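Local coordinates for ferric-chelate reductase (NAD(P)H) (Archaeoglobus fulgidus, PDB 1I0R) that catalyses the NAD(P)H-dependent reduction of ferric iron held in chelators such as siderophores, binds FMN, and works as a homodimer, at the interface of chains A and B. Sequence-based numbering; all coordinates share one arbitrary frame. Chains: chain A/B, Conserved hypothetical protein.

The interface of chains A and B. Residues chain A 69, 143-144, 146, 149; chain B 10, 160, 164, 166.
The first turn of helix 147-154 of chain A, with the loop residues A:Glu143, A:Val144 and A:Thr146 leading into it and A:Leu69 from another loop, meets the C-terminal tail of chain B: the 3-10 turn 160-162, B:Val164 and strand 165-167. This is one patch of the two-fold homodimer interface, and its twin has the chains exchanged. B:Ser10, from the loop after 3-10 helix 3-8, approaches separately, its hydroxyl OG 3.8 Å from A:Val144 CG2 and also near the A:Thr146 methyl CG2. At the centre, a salt bridge joins B:Arg160 and A:Asp149 tip to tip. The arginine, CG only roughly anti to its backbone N (chi1 -152°) and the chain extended on to NE, brings its guanidinium end-on to the carboxylate, the two planes only 16° apart. NH1 of B:Arg160 lies 2.7 Å from the carboxylate oxygen OD1 of A:Asp149 and also bonds OD2. NH2 of B:Arg160 gives OD1 of A:Asp149 a second bond at 2.9 Å; all three use syn lone pairs and are bent at the hydrogen. B:Arg160, B:Val164 and B:Phe166 are poorly ordered, so finer detail is tentative. NH2 of B:Arg160 lies 2.6 Å from the carbonyl O of A:Val144, but nearly on the extension of the CZ-NH2 bond, between the two N-H directions, so no hydrogen bond is assigned. The carboxylate is set by its own chain: the backbone N-H of A:Thr146 meets OD1 almost straight, from above the carboxylate plane (42° out of it), in a capping box whose return bond runs from the backbone N of A:Asp149 to the A:Thr146 hydroxyl OG1. A:Glu143 lies near enough that its negative charge may add to the pull on the arginine. B:Val164 lays CG2 over the rim of one guanidinium face, and its CG1 meets A:Leu69 CD2 tip to tip. A:Asp149 belongs to the NADP+-binding segment of chain A, so the dimer contact may help to position that site. B:Phe166 crosses the aspartate at about a right angle, its CZ 3.6 Å from A:Asp149 CB.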
# COMPACT_ATOMS: atom_id res chain seq x y z
N LEU A 69 14.03 -2.49 9.69
CA LEU A 69 15.05 -2.15 8.72
C LEU A 69 16.20 -3.17 8.67
O LEU A 69 16.66 -3.50 7.59
CB LEU A 69 15.60 -0.75 9.02
CG LEU A 69 16.67 -0.18 8.08
CD1 LEU A 69 16.20 -0.12 6.65
CD2 LEU A 69 17.02 1.21 8.56
N GLU A 143 13.45 1.39 12.96
CA GLU A 143 12.91 1.90 11.71
C GLU A 143 12.32 0.70 10.99
O GLU A 143 12.73 -0.46 11.21
CB GLU A 143 14.00 2.50 10.83
CG GLU A 143 14.69 3.72 11.38
CD GLU A 143 13.76 4.91 11.46
OE1 GLU A 143 13.11 5.22 10.44
OE2 GLU A 143 13.68 5.54 12.53
N VAL A 144 11.33 0.97 10.14
CA VAL A 144 10.71 -0.10 9.38
C VAL A 144 11.45 -0.29 8.07
O VAL A 144 12.18 0.60 7.61
CB VAL A 144 9.21 0.19 9.05
CG1 VAL A 144 8.43 0.44 10.34
CG2 VAL A 144 9.08 1.37 8.07
N THR A 146 11.29 -0.63 4.14
CA THR A 146 10.36 -0.37 3.05
C THR A 146 10.68 -1.30 1.88
O THR A 146 11.75 -1.91 1.82
CB THR A 146 10.42 1.09 2.57
OG1 THR A 146 11.70 1.34 1.95
CG2 THR A 146 10.24 2.04 3.73
N ASP A 149 13.61 -0.06 0.13
CA ASP A 149 14.83 -0.41 0.90
C ASP A 149 15.28 -1.83 0.51
O ASP A 149 16.48 -2.10 0.28
CB ASP A 149 14.55 -0.47 2.40
CG ASP A 149 14.37 0.88 3.03
OD1 ASP A 149 13.78 0.93 4.14
OD2 ASP A 149 14.84 1.89 2.45
N SER B 10 3.63 1.47 5.71
CA SER B 10 4.21 2.43 4.75
C SER B 10 3.33 2.73 3.52
O SER B 10 2.65 1.86 2.98
CB SER B 10 5.58 1.91 4.26
OG SER B 10 6.53 1.85 5.33
N ARG B 160 13.55 11.11 5.86
CA ARG B 160 14.23 9.87 6.21
C ARG B 160 15.69 9.89 5.77
O ARG B 160 16.58 9.44 6.50
CB ARG B 160 13.52 8.69 5.55
CG ARG B 160 13.65 7.38 6.32
CD ARG B 160 13.31 6.20 5.43
NE ARG B 160 13.18 4.95 6.18
CZ ARG B 160 13.39 3.75 5.65
NH1 ARG B 160 13.75 3.64 4.38
NH2 ARG B 160 13.24 2.66 6.38
N VAL B 164 18.60 7.09 7.50
CA VAL B 164 18.81 5.82 6.81
C VAL B 164 19.89 5.94 5.75
O VAL B 164 19.77 6.71 4.80
CB VAL B 164 17.50 5.33 6.16
CG1 VAL B 164 17.70 3.92 5.61
CG2 VAL B 164 16.37 5.35 7.17
N PHE B 166 22.46 3.63 3.13
CA PHE B 166 22.77 2.34 2.52
C PHE B 166 24.18 2.31 1.94
O PHE B 166 24.50 3.03 0.99
CB PHE B 166 21.77 1.99 1.41
CG PHE B 166 20.45 1.47 1.93
CD1 PHE B 166 19.44 2.34 2.30
CD2 PHE B 166 20.25 0.10 2.06
CE1 PHE B 166 18.23 1.86 2.80
CE2 PHE B 166 19.04 -0.39 2.56
CZ PHE B 166 18.03 0.49 2.93